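PDB 5BUD: decapping nuclease RAI1 from Candida albicans, which removes the NAD cap from the 5' ends of RNAs with the help of divalent metal ions, and stabilises and stimulates the exoribonuclease RAT1. Local coordinates for residues Val258-Phe261 with Glu262-Leu265; Cys270-Leu274 with Met275-Lys279; Leu48-Ser51 with Thr52-Thr55; Ser185-Ser188 with Arg189-Glu193; Asp138-Asp141 with Met142-Lys146. All coordinates share one frame; numbering follows the deposited sequence.

Contact 1. Residues Val258-Phe261 with Glu262-Leu265. With nucleotides of chain C.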
loop_
_atom_site.group_PDB
_atom_site.type_symbol
_atom_site.label_atom_id
_atom_site.label_comp_id
_atom_site.label_asym_id
_atom_site.label_seq_id
_atom_site.Cartn_x
_atom_site.Cartn_y
_atom_site.Cartn_z
ATOM N N VAL A 258 8.561 20.421 8.778
ATOM C CA VAL A 258 9.496 19.351 9.073
ATOM C C VAL A 258 8.872 18.174 9.834
ATOM O O VAL A 258 9.163 17.017 9.492
ATOM C CB VAL A 258 10.715 19.880 9.864
ATOM C CG1 VAL A 258 11.560 18.738 10.362
ATOM C CG2 VAL A 258 11.536 20.796 8.990
ATOM N N VAL A 259 8.034 18.426 10.851
ATOM C CA VAL A 259 7.429 17.295 11.569
ATOM C C VAL A 259 6.376 16.596 10.713
ATOM O O VAL A 259 6.275 15.377 10.739
ATOM C CB VAL A 259 6.945 17.557 13.037
ATOM C CG1 VAL A 259 7.433 18.893 13.582
ATOM C CG2 VAL A 259 5.439 17.392 13.201
ATOM N N SER A 260 5.637 17.356 9.920
ATOM C CA SER A 260 4.704 16.759 8.983
ATOM C C SER A 260 5.421 15.894 7.934
ATOM O O SER A 260 4.949 14.802 7.587
ATOM C CB SER A 260 3.893 17.864 8.302
ATOM O OG SER A 260 2.932 17.290 7.465
ATOM N N PHE A 261 6.556 16.366 7.430
ATOM C CA PHE A 261 7.299 15.610 6.450
ATOM C C PHE A 261 7.838 14.329 7.092
ATOM O O PHE A 261 7.773 13.256 6.489
ATOM C CB PHE A 261 8.429 16.422 5.774
ATOM C CG PHE A 261 9.217 15.597 4.788
ATOM C CD1 PHE A 261 8.661 15.239 3.550
ATOM C CD2 PHE A 261 10.464 15.090 5.119
ATOM C CE1 PHE A 261 9.367 14.423 2.681
ATOM C CE2 PHE A 261 11.167 14.264 4.246
ATOM C CZ PHE A 261 10.625 13.954 3.020
ATOM N N GLU A 262 8.350 14.419 8.323
ATOM C CA GLU A 262 8.725 13.212 9.086
ATOM C C GLU A 262 7.576 12.193 9.166
ATOM O O GLU A 262 7.794 10.992 8.961
ATOM C CB GLU A 262 9.223 13.548 10.500
ATOM C CG GLU A 262 9.647 12.341 11.308
ATOM C CD GLU A 262 10.616 12.692 12.443
ATOM O OE1 GLU A 262 10.305 12.366 13.588
ATOM O OE2 GLU A 262 11.679 13.265 12.170
ATOM N N GLN A 263 6.369 12.667 9.475
ATOM C CA GLN A 263 5.205 11.795 9.589
ATOM C C GLN A 263 4.879 11.086 8.265
ATOM O O GLN A 263 4.604 9.886 8.264
ATOM C CB GLN A 263 3.983 12.576 10.100
ATOM C CG GLN A 263 4.192 13.114 11.509
ATOM C CD GLN A 263 3.145 14.091 12.001
ATOM O OE1 GLN A 263 2.619 14.929 11.257
ATOM N NE2 GLN A 263 2.874 14.020 13.290
ATOM N N LYS A 264 4.919 11.818 7.159
ATOM C CA LYS A 264 4.639 11.253 5.819
ATOM C C LYS A 264 5.700 10.264 5.417
ATOM O O LYS A 264 5.392 9.226 4.807
ATOM C CB LYS A 264 4.688 12.329 4.739
ATOM C CG LYS A 264 3.509 13.251 4.638
ATOM C CD LYS A 264 3.863 14.363 3.661
ATOM C CE LYS A 264 2.641 14.878 2.944
ATOM N NZ LYS A 264 2.982 16.199 2.379
ATOM N N LEU A 265 6.964 10.627 5.687
ATOM C CA LEU A 265 8.113 9.782 5.368
ATOM C C LEU A 265 8.106 8.488 6.148
ATOM O O LEU A 265 8.499 7.456 5.654
ATOM C CB LEU A 265 9.434 10.536 5.617
ATOM C CG LEU A 265 10.740 9.908 5.150
ATOM C CD1 LEU A 265 10.832 9.933 3.638
ATOM C CD2 LEU A 265 11.928 10.633 5.782
ATOM P P U C 3 -0.027 16.566 -0.143
ATOM O OP1 U C 3 0.946 17.597 -0.543
ATOM O OP2 U C 3 0.353 15.514 0.820
ATOM O "O5'" U C 3 -1.324 17.303 0.407
ATOM C "C5'" U C 3 -1.859 18.449 -0.283
ATOM C "C4'" U C 3 -2.340 19.475 0.700
ATOM O "O4'" U C 3 -3.543 18.994 1.355
ATOM C "C3'" U C 3 -1.360 19.822 1.816
ATOM O "O3'" U C 3 -1.521 21.197 2.101
ATOM C "C2'" U C 3 -1.812 18.927 2.963
ATOM O "O2'" U C 3 -1.495 19.427 4.248
ATOM C "C1'" U C 3 -3.326 18.907 2.751
ATOM N N1 U C 3 -3.990 17.688 3.234
ATOM C C2 U C 3 -4.943 17.819 4.228
ATOM O O2 U C 3 -5.229 18.890 4.736
ATOM N N3 U C 3 -5.541 16.646 4.612
ATOM C C4 U C 3 -5.292 15.381 4.122
ATOM O O4 U C 3 -5.918 14.422 4.573
ATOM C C5 U C 3 -4.297 15.328 3.093
ATOM C C6 U C 3 -3.699 16.456 2.691
#
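Lys-264, whose backbone N is bonded to Ser-260 O (3.0 Å), carries its ammonium group away from this helix to the bound RNA. Its NZ makes a weak hydrogen bond, 3.1 Å long, to OP2 of U3 of chain C. The chain is extended beyond CG, which lets it span the gap to the phosphate, and its first methylenes run past the Ser-260 carbonyl. NZ is also bonded to Ser-249 OG, a second partner that probably helps to position the ammonium group beside the phosphate. The helix, residues 255-275, links the parallel strands 243-250 and 279-285 in a beta-alpha-beta unit of the PD-(D/E)XK nuclease fold; on the side turned to the RNA, Ser-260 packs on a uracil base. A different side faces the protein. There the Phe-261 ring and Leu-265 meet one turn apart, CE2 lying 4.0 Å from CD2, with the CZ atom of the ring near the other methyl, CD1. Phe-261 has CG anti to its N (chi1 178°), which carries the ring alongside the next turn; Tyr-282 meets it edge-to-face, and Leu-265 also packs on Ile-302. Glu-262, buried, sends its carboxylate the other way, to a salt bridge with Lys-319 and a hydrogen bond with Thr-312. At Val-259 the methyl CG2 lies beside Gln-263 CD, 4.2 Å away, the two side chains pointing the same way.

Contact 2. Residues Cys270-Leu274 with Met275-Lys279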
loop_
_atom_site.group_PDB
_atom_site.type_symbol
_atom_site.label_atom_id
_atom_site.label_comp_id
_atom_site.label_asym_id
_atom_site.label_seq_id
_atom_site.Cartn_x
_atom_site.Cartn_y
_atom_site.Cartn_z
ATOM N N CYS A 270 6.863 2.759 6.107
ATOM C CA CYS A 270 6.031 1.600 6.492
ATOM C C CYS A 270 5.611 0.771 5.260
ATOM O O CYS A 270 5.676 -0.475 5.234
ATOM C CB CYS A 270 4.770 2.033 7.251
ATOM S SG CYS A 270 5.069 2.520 8.976
ATOM N N GLN A 271 5.187 1.500 4.244
ATOM C CA GLN A 271 4.630 0.929 3.037
ATOM C C GLN A 271 5.738 0.173 2.246
ATOM O O GLN A 271 5.541 -0.957 1.778
ATOM C CB GLN A 271 3.940 2.102 2.289
ATOM C CG GLN A 271 3.713 2.013 0.797
ATOM C CD GLN A 271 3.191 3.338 0.212
ATOM O OE1 GLN A 271 3.215 4.381 0.873
ATOM N NE2 GLN A 271 2.702 3.291 -1.029
ATOM N N CYS A 272 6.918 0.760 2.188
ATOM C CA CYS A 272 8.010 0.226 1.380
ATOM C C CYS A 272 8.800 -0.846 2.090
ATOM O O CYS A 272 9.223 -1.805 1.450
ATOM C CB CYS A 272 8.921 1.357 0.927
ATOM S SG CYS A 272 8.104 2.453 -0.241
ATOM N N PHE A 273 9.001 -0.690 3.403
ATOM C CA PHE A 273 9.588 -1.749 4.208
ATOM C C PHE A 273 8.776 -3.043 4.108
ATOM O O PHE A 273 9.325 -4.103 3.919
ATOM C CB PHE A 273 9.738 -1.331 5.689
ATOM C CG PHE A 273 10.405 -2.382 6.541
ATOM C CD1 PHE A 273 11.790 -2.464 6.607
ATOM C CD2 PHE A 273 9.654 -3.325 7.209
ATOM C CE1 PHE A 273 12.406 -3.456 7.363
ATOM C CE2 PHE A 273 10.263 -4.322 7.956
ATOM C CZ PHE A 273 11.638 -4.380 8.043
ATOM N N LEU A 274 7.457 -2.962 4.233
ATOM C CA LEU A 274 6.631 -4.183 4.192
ATOM C C LEU A 274 6.771 -4.931 2.854
ATOM O O LEU A 274 6.788 -6.157 2.814
ATOM C CB LEU A 274 5.158 -3.864 4.481
ATOM C CG LEU A 274 4.852 -3.595 5.963
ATOM C CD1 LEU A 274 3.556 -2.828 6.158
ATOM C CD2 LEU A 274 4.774 -4.907 6.717
ATOM N N MET A 275 6.959 -4.172 1.790
ATOM C CA MET A 275 6.939 -4.681 0.430
ATOM C C MET A 275 8.335 -4.978 -0.144
ATOM O O MET A 275 8.442 -5.433 -1.259
ATOM C CB MET A 275 6.283 -3.620 -0.427
ATOM C CG MET A 275 5.530 -4.151 -1.599
ATOM S SD MET A 275 4.138 -5.216 -1.184
ATOM C CE MET A 275 4.025 -5.722 -2.887
ATOM N N GLY A 276 9.398 -4.675 0.595
ATOM C CA GLY A 276 10.732 -4.809 0.056
ATOM C C GLY A 276 11.159 -3.785 -0.974
ATOM O O GLY A 276 12.103 -4.018 -1.734
ATOM N N VAL A 277 10.495 -2.642 -0.998
ATOM C CA VAL A 277 10.855 -1.568 -1.913
ATOM C C VAL A 277 11.975 -0.714 -1.276
ATOM O O VAL A 277 11.806 -0.192 -0.166
ATOM C CB VAL A 277 9.628 -0.718 -2.216
ATOM C CG1 VAL A 277 10.023 0.521 -2.989
ATOM C CG2 VAL A 277 8.569 -1.561 -2.989
ATOM N N THR A 278 13.088 -0.549 -1.990
ATOM C CA THR A 278 14.323 0.004 -1.405
ATOM C C THR A 278 14.535 1.486 -1.741
ATOM O O THR A 278 15.438 2.119 -1.214
ATOM C CB THR A 278 15.582 -0.768 -1.874
ATOM O OG1 THR A 278 15.771 -0.606 -3.288
ATOM C CG2 THR A 278 15.465 -2.209 -1.528
ATOM N N LYS A 279 13.700 2.032 -2.630
ATOM C CA LYS A 279 13.874 3.412 -3.091
ATOM C C LYS A 279 12.541 4.170 -3.019
ATOM O O LYS A 279 11.496 3.692 -3.546
ATOM C CB LYS A 279 14.435 3.416 -4.529
ATOM C CG LYS A 279 15.904 3.048 -4.652
ATOM C CD LYS A 279 16.404 3.203 -6.088
ATOM C CE LYS A 279 17.911 3.007 -6.201
ATOM N NZ LYS A 279 18.282 1.684 -5.683
#
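Two backbone bonds close helix 255-275 in a Schellman motif: Val-277 N to Cys-272 O, the firmer at 2.9 Å, and Gly-276 N to Phe-273 O, weak at 3.4 Å. Separately, Met-275 N makes a weak bond to Cys-272 O. Gly-276 turns the chain out of the helix with a positive phi of 73°, a conformation that glycine adopts readily because it has no CB.

Apolar contact bridges the turn in the same place. Cys-272 CB lies 3.8 Å from Val-277 CB, while its sulfur SG reaches the methyl CG1 of Val-277 at 3.9 Å; SG stands anti to its own carbonyl carbon (chi1 -68°). A small thiol and a beta-branched valine suit this buried corner, where the turn brings their CB atoms together.

The polar side chain, Gln-271, is directed away from the turn: OE1 accepts from Lys-247, and NE2 makes a weak bond to an RNA phosphate, consistent with a role in binding substrate.

Cys-272 and Gln-271 both touch Glu-245 of strand 243-250, Leu-274 packs against helices 104-112 and 322-339, and beyond the turn Lys-279 starts strand 279-285, paired with Glu-245.

Contact 3. Residues Leu48-Ser51 with Thr52-Thr55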
loop_
_atom_site.group_PDB
_atom_site.type_symbol
_atom_site.label_atom_id
_atom_site.label_comp_id
_atom_site.label_asym_id
_atom_site.label_seq_id
_atom_site.Cartn_x
_atom_site.Cartn_y
_atom_site.Cartn_z
ATOM N N LEU A 48 13.598 10.809 -15.145
ATOM C CA LEU A 48 13.339 12.232 -14.937
ATOM C C LEU A 48 14.669 13.005 -14.760
ATOM O O LEU A 48 15.163 13.149 -13.638
ATOM C CB LEU A 48 12.446 12.434 -13.713
ATOM C CG LEU A 48 11.946 13.854 -13.513
ATOM C CD1 LEU A 48 11.273 14.355 -14.781
ATOM C CD2 LEU A 48 10.997 13.913 -12.322
ATOM N N PRO A 49 15.285 13.416 -15.877
ATOM C CA PRO A 49 16.559 14.157 -15.845
ATOM C C PRO A 49 16.412 15.554 -15.233
ATOM O O PRO A 49 15.387 16.211 -15.410
ATOM C CB PRO A 49 16.936 14.292 -17.330
ATOM C CG PRO A 49 16.069 13.308 -18.071
ATOM C CD PRO A 49 14.816 13.173 -17.254
ATOM N N ASP A 50 17.457 16.017 -14.567
ATOM C CA ASP A 50 17.483 17.376 -14.010
ATOM C C ASP A 50 17.106 18.442 -15.007
ATOM O O ASP A 50 16.408 19.384 -14.661
ATOM C CB ASP A 50 18.857 17.681 -13.462
ATOM C CG ASP A 50 19.134 16.936 -12.199
ATOM O OD1 ASP A 50 18.190 16.330 -11.650
ATOM O OD2 ASP A 50 20.293 16.950 -11.762
ATOM N N SER A 51 17.560 18.283 -16.245
ATOM C CA SER A 51 17.294 19.269 -17.271
ATOM C C SER A 51 15.799 19.456 -17.437
ATOM O O SER A 51 15.319 20.589 -17.583
ATOM C CB SER A 51 17.958 18.874 -18.608
ATOM O OG SER A 51 17.497 17.628 -19.108
ATOM N N THR A 52 15.058 18.347 -17.396
ATOM C CA THR A 52 13.602 18.405 -17.442
ATOM C C THR A 52 13.052 19.074 -16.188
ATOM O O THR A 52 12.149 19.909 -16.262
ATOM C CB THR A 52 12.992 16.995 -17.571
ATOM O OG1 THR A 52 13.823 16.194 -18.412
ATOM C CG2 THR A 52 11.610 17.066 -18.163
ATOM N N ILE A 53 13.597 18.715 -15.032
ATOM C CA ILE A 53 13.153 19.311 -13.772
ATOM C C ILE A 53 13.363 20.829 -13.805
ATOM O O ILE A 53 12.549 21.594 -13.282
ATOM C CB ILE A 53 13.866 18.670 -12.556
ATOM C CG1 ILE A 53 13.361 17.240 -12.368
ATOM C CG2 ILE A 53 13.582 19.456 -11.270
ATOM C CD1 ILE A 53 14.286 16.337 -11.592
ATOM N N ASP A 54 14.446 21.256 -14.446
ATOM C CA ASP A 54 14.770 22.674 -14.538
ATOM C C ASP A 54 13.757 23.484 -15.311
ATOM O O ASP A 54 13.624 24.668 -15.053
ATOM C CB ASP A 54 16.177 22.871 -15.112
ATOM C CG ASP A 54 17.257 22.625 -14.070
ATOM O OD1 ASP A 54 16.896 22.316 -12.914
ATOM O OD2 ASP A 54 18.456 22.743 -14.393
ATOM N N THR A 55 13.010 22.849 -16.218
ATOM C CA THR A 55 11.979 23.555 -16.983
ATOM C C THR A 55 10.792 24.042 -16.139
ATOM O O THR A 55 10.033 24.904 -16.583
ATOM C CB THR A 55 11.420 22.698 -18.134
ATOM O OG1 THR A 55 10.833 21.501 -17.608
ATOM C CG2 THR A 55 12.509 22.345 -19.148
HETATM O O HOH W 1 15.353 17.387 -20.666
#
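Leu-48 and Ile-53 form the tight side of this turn, crossing at about a right angle with Leu-48 CG 3.8 Å from Ile-53 CG1. Branched aliphatic residues suit this side, since it faces the protein: Leu-48 also packs on Phe-174 and Ala-178 of helix 158-178, and both rest on Val-294 of strand 291-298.

The other side is wetter and looser. One water joins Ser-51 OG, at 2.7 Å, to Thr-52 OG1, at 3.0 Å, linking hydroxyls 4.0 Å apart. Thr-52 OG1 also stands over one face of the proline ring, nearest Pro-49 CD at 3.4 Å. The exposed carboxylate of Asp-50, in the first turn, is probably favoured by the helix dipole.

Pro-49 O ties the two sides together, taking a straight bond from Ile-53 N (3.1 Å, 161°) and a weak one from Thr-52 N. Asp-54 N bonds to Asp-50 O at 2.7 Å. The proline ring restricts phi, and its missing N-H costs nothing, since an N-cap gives the helix its carbonyl and not its N-H. This short surface helix, 50-54, thus has proline at its N-cap position and a hydrophobic staple between Leu-48, just before the cap, and Ile-53.

Contact 4. Residues Ser185-Ser188 with Arg189-Glu193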
loop_
_atom_site.group_PDB
_atom_site.type_symbol
_atom_site.label_atom_id
_atom_site.label_comp_id
_atom_site.label_asym_id
_atom_site.label_seq_id
_atom_site.Cartn_x
_atom_site.Cartn_y
_atom_site.Cartn_z
ATOM N N SER A 185 16.646 2.356 -22.773
ATOM C CA SER A 185 17.198 1.803 -24.007
ATOM C C SER A 185 16.195 1.445 -25.103
ATOM O O SER A 185 16.573 1.367 -26.272
ATOM C CB SER A 185 17.987 0.559 -23.670
ATOM O OG SER A 185 18.884 0.829 -22.607
ATOM N N GLN A 186 14.937 1.215 -24.737
ATOM C CA GLN A 186 13.910 0.799 -25.685
ATOM C C GLN A 186 12.917 1.904 -25.968
ATOM O O GLN A 186 12.031 1.730 -26.782
ATOM C CB GLN A 186 13.156 -0.420 -25.146
ATOM C CG GLN A 186 14.026 -1.624 -24.819
ATOM C CD GLN A 186 13.283 -2.675 -23.996
ATOM O OE1 GLN A 186 12.047 -2.746 -24.014
ATOM N NE2 GLN A 186 14.035 -3.499 -23.271
ATOM N N VAL A 187 13.048 3.049 -25.304
ATOM C CA VAL A 187 12.068 4.120 -25.458
ATOM C C VAL A 187 12.573 5.125 -26.488
ATOM O O VAL A 187 13.771 5.316 -26.607
ATOM C CB VAL A 187 11.780 4.806 -24.101
ATOM C CG1 VAL A 187 12.962 5.636 -23.631
ATOM C CG2 VAL A 187 10.551 5.683 -24.184
ATOM N N SER A 188 11.662 5.761 -27.217
ATOM C CA SER A 188 12.031 6.770 -28.222
ATOM C C SER A 188 12.055 8.173 -27.632
ATOM O O SER A 188 11.405 8.440 -26.615
ATOM C CB SER A 188 11.040 6.787 -29.383
ATOM O OG SER A 188 10.070 7.800 -29.176
ATOM N N ARG A 189 12.754 9.076 -28.313
ATOM C CA ARG A 189 12.814 10.484 -27.894
ATOM C C ARG A 189 11.446 11.153 -27.834
ATOM O O ARG A 189 11.263 12.085 -27.054
ATOM C CB ARG A 189 13.730 11.312 -28.805
ATOM C CG ARG A 189 15.199 11.316 -28.404
ATOM C CD ARG A 189 15.906 10.026 -28.805
ATOM N NE ARG A 189 15.973 9.838 -30.259
ATOM C CZ ARG A 189 16.592 8.823 -30.869
ATOM N NH1 ARG A 189 17.232 7.890 -30.163
ATOM N NH2 ARG A 189 16.588 8.751 -32.200
ATOM N N SER A 190 10.498 10.691 -28.649
ATOM C CA SER A 190 9.166 11.293 -28.684
ATOM C C SER A 190 8.431 10.961 -27.400
ATOM O O SER A 190 8.031 11.866 -26.667
ATOM C CB SER A 190 8.360 10.819 -29.900
ATOM O OG SER A 190 7.835 9.516 -29.708
ATOM N N GLN A 191 8.268 9.662 -27.140
ATOM C CA GLN A 191 7.733 9.158 -25.873
ATOM C C GLN A 191 8.252 9.944 -24.671
ATOM O O GLN A 191 7.466 10.409 -23.854
ATOM C CB GLN A 191 8.101 7.691 -25.685
ATOM C CG GLN A 191 7.156 6.712 -26.351
ATOM C CD GLN A 191 7.914 5.601 -27.036
ATOM O OE1 GLN A 191 8.626 5.840 -28.011
ATOM N NE2 GLN A 191 7.786 4.386 -26.522
ATOM N N ILE A 192 9.570 10.087 -24.569
ATOM C CA ILE A 192 10.166 10.826 -23.456
ATOM C C ILE A 192 9.631 12.267 -23.432
ATOM O O ILE A 192 9.188 12.761 -22.383
ATOM C CB ILE A 192 11.702 10.843 -23.534
ATOM C CG1 ILE A 192 12.272 9.473 -23.170
ATOM C CG2 ILE A 192 12.277 11.910 -22.601
ATOM C CD1 ILE A 192 13.746 9.317 -23.493
ATOM N N GLU A 193 9.660 12.925 -24.590
ATOM C CA GLU A 193 9.324 14.347 -24.669
ATOM C C GLU A 193 7.837 14.606 -24.480
ATOM O O GLU A 193 7.459 15.625 -23.906
ATOM C CB GLU A 193 9.775 14.951 -26.008
ATOM C CG GLU A 193 11.276 15.143 -26.155
ATOM C CD GLU A 193 11.642 15.837 -27.464
ATOM O OE1 GLU A 193 11.193 15.381 -28.540
ATOM O OE2 GLU A 193 12.385 16.843 -27.422
#
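The chain comes in extended at Val-187 and Ser-188 (psi 149° and 160°), then turns helical at Arg-189, and its first helical backbone bond runs from Ile-192 N to Ser-188 O, 3.2 Å long and nearly straight. Ser-188 is the N-cap of helix 189-193 and forms a capping box with Gln-191. Serine suits the position because its short side chain can fold back on the N-H groups that begin a helix without partners: OG accepts from Ser-190 N at 3.0 Å and from Gln-191 N at 3.3 Å. The reciprocal half comes from Gln-191, whose OE1 accepts from Ser-188 N at 3.1 Å, that donor standing well above the amide plane. Glutamine can play the part glutamate often has in the box, offering a carbonyl oxygen without a charge; the side chain reaches back because it bends at chi2. Ser-190 adds its own hydroxyl, which donates to Ser-188 OG at 2.9 Å.

Outside these polar bonds Val-187 makes a hydrophobic staple across the cap. Its methyl CG1 meets Ile-192 CD1 at 3.8 Å, the two side chains crossing at about a right angle, and its CG2 touches Gln-191 CB. The helix sits at the surface, about 19 Å from the bound RNA at the nearest atoms. In addition, Ser-188 OG donates to Gln-191 OE1 at 2.7 Å, tilted 16° from the amide plane.

Contact 5. Residues Asp138-Asp141 with Met142-Lys146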
loop_
_atom_site.group_PDB
_atom_site.type_symbol
_atom_site.label_atom_id
_atom_site.label_comp_id
_atom_site.label_asym_id
_atom_site.label_seq_id
_atom_site.Cartn_x
_atom_site.Cartn_y
_atom_site.Cartn_z
ATOM N N ASP A 138 -14.941 -2.806 3.396
ATOM C CA ASP A 138 -15.229 -1.891 2.295
ATOM C C ASP A 138 -16.328 -0.886 2.592
ATOM O O ASP A 138 -16.173 0.296 2.292
ATOM C CB ASP A 138 -15.577 -2.673 1.032
ATOM C CG ASP A 138 -14.389 -3.425 0.484
ATOM O OD1 ASP A 138 -13.241 -2.990 0.765
ATOM O OD2 ASP A 138 -14.612 -4.446 -0.222
ATOM N N GLU A 139 -17.420 -1.335 3.205
ATOM C CA GLU A 139 -18.546 -0.435 3.452
ATOM C C GLU A 139 -18.170 0.654 4.454
ATOM O O GLU A 139 -18.424 1.837 4.200
ATOM C CB GLU A 139 -19.797 -1.212 3.879
ATOM C CG GLU A 139 -20.390 -2.000 2.720
ATOM C CD GLU A 139 -21.500 -2.958 3.128
ATOM O OE1 GLU A 139 -22.051 -2.823 4.249
ATOM O OE2 GLU A 139 -21.830 -3.846 2.311
ATOM N N LEU A 140 -17.531 0.280 5.562
ATOM C CA LEU A 140 -17.065 1.278 6.516
ATOM C C LEU A 140 -16.065 2.270 5.898
ATOM O O LEU A 140 -16.161 3.471 6.135
ATOM C CB LEU A 140 -16.458 0.647 7.782
ATOM C CG LEU A 140 -17.415 0.270 8.913
ATOM C CD1 LEU A 140 -16.617 -0.099 10.153
ATOM C CD2 LEU A 140 -18.421 1.386 9.217
ATOM N N ASP A 141 -15.113 1.768 5.124
ATOM C CA ASP A 141 -14.142 2.624 4.437
ATOM C C ASP A 141 -14.805 3.664 3.525
ATOM O O ASP A 141 -14.470 4.850 3.576
ATOM C CB ASP A 141 -13.208 1.772 3.589
ATOM C CG ASP A 141 -12.148 1.056 4.409
ATOM O OD1 ASP A 141 -11.918 1.440 5.573
ATOM O OD2 ASP A 141 -11.522 0.108 3.869
ATOM N N MET A 142 -15.741 3.209 2.697
ATOM C CA MET A 142 -16.458 4.104 1.796
ATOM C C MET A 142 -17.230 5.155 2.590
ATOM O O MET A 142 -17.264 6.319 2.208
ATOM C CB MET A 142 -17.425 3.338 0.892
ATOM C CG MET A 142 -16.773 2.544 -0.227
ATOM S SD MET A 142 -15.775 3.538 -1.356
ATOM C CE MET A 142 -16.854 4.921 -1.721
ATOM N N LYS A 143 -17.842 4.740 3.691
ATOM C CA LYS A 143 -18.615 5.658 4.519
ATOM C C LYS A 143 -17.710 6.722 5.131
ATOM O O LYS A 143 -18.071 7.912 5.196
ATOM C CB LYS A 143 -19.367 4.892 5.603
ATOM C CG LYS A 143 -20.417 5.700 6.332
ATOM C CD LYS A 143 -20.660 5.151 7.734
ATOM C CE LYS A 143 -19.438 5.345 8.630
ATOM N NZ LYS A 143 -19.805 5.334 10.068
ATOM N N ARG A 144 -16.529 6.310 5.564
ATOM C CA ARG A 144 -15.570 7.267 6.095
ATOM C C ARG A 144 -15.042 8.191 5.008
ATOM O O ARG A 144 -14.871 9.381 5.250
ATOM C CB ARG A 144 -14.433 6.556 6.787
ATOM C CG ARG A 144 -14.924 5.861 8.034
ATOM C CD ARG A 144 -13.982 4.796 8.518
ATOM N NE ARG A 144 -14.438 4.314 9.812
ATOM C CZ ARG A 144 -13.997 3.221 10.418
ATOM N NH1 ARG A 144 -13.064 2.447 9.864
ATOM N NH2 ARG A 144 -14.496 2.905 11.595
ATOM N N ARG A 145 -14.795 7.646 3.823
ATOM C CA ARG A 145 -14.329 8.454 2.709
ATOM C C ARG A 145 -15.396 9.497 2.310
ATOM O O ARG A 145 -15.067 10.648 2.057
ATOM C CB ARG A 145 -13.931 7.575 1.523
ATOM C CG ARG A 145 -12.913 8.234 0.604
ATOM C CD ARG A 145 -12.490 7.348 -0.565
ATOM N NE ARG A 145 -11.496 6.335 -0.182
ATOM C CZ ARG A 145 -11.686 5.014 -0.182
ATOM N NH1 ARG A 145 -12.848 4.478 -0.551
ATOM N NH2 ARG A 145 -10.692 4.214 0.190
ATOM N N LYS A 146 -16.667 9.109 2.283
ATOM C CA LYS A 146 -17.724 10.053 1.928
ATOM C C LYS A 146 -17.787 11.151 2.973
ATOM O O LYS A 146 -17.840 12.329 2.639
ATOM C CB LYS A 146 -19.089 9.382 1.836
ATOM C CG LYS A 146 -19.251 8.326 0.762
ATOM C CD LYS A 146 -18.916 8.800 -0.644
ATOM C CE LYS A 146 -19.386 7.778 -1.672
ATOM N NZ LYS A 146 -18.667 7.867 -2.977
#
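The opening turns of helix 138-155, which follows directly on strand 131-136, hold this contact, with Leu-140 facing Lys-143 and Arg-144 from one turn earlier. Four consecutive backbone bonds set the helical spacing, from Met-142 N to Asp-138 O (3.0 Å) through to Arg-145 N to Asp-141 O (2.8 Å). Leu-140 puts one methyl against each basic neighbour. Its CD1 lies over a face of the Arg-144 guanidinium, 3.9 Å from NH2, and its CD2 lies 4.1 Å from CE of Lys-143, alongside which it runs. Leucine suits the place because its methyls can lie against a guanidinium face and a lysine methylene, leaving the N-H groups at the guanidinium edge to bond. Arg-144 is extended from CG to NE, its CG passing 3.3 Å from Leu-140 O.

Asp-141 and Arg-144 have opposite charges, yet OD1 and NH1 are 4.6 Å apart, beyond a salt bridge; Asp-141 OD2 instead bonds to Ser-136 OG. Met-142 bends at chi2 and chi3, and its sulfur lies at the edge of the Arg-145 guanidinium, in its plane. Acidic side chains at Asp-138, Glu-139 and Asp-141 probably suit the N-terminal end of the helix. Asp-138 pairs with Lys-135 at the end of strand 131-136, Arg-144 NH2 forms a salt bridge with Asp-122 of strand 121-128, and Arg-145 packs on the loop residues Asp-71 and Leu-75.

Overall arrangement
Along the chain the order is contact 3, contact 5, contact 4, contact 1 and contact 2. Contacts 1 and 2 share helix 255-275, their centres 17 Å apart; contact 1 lies in its earlier part and contact 2 at its C-terminal end, where the chain enters strand 279-285. Both meet the RNA, and contact 2 lies close to the manganese site. Contacts 3 and 4 are surface helix starts, centres 15 Å apart, on the same side of the chain's centre. Contact 5, which begins helix 138-155, is far from that pair, 39 and 41 Å between centres. One helix thus carries RNA-contacting residues from the phosphate of U3 to Gln-271 beside the manganese site.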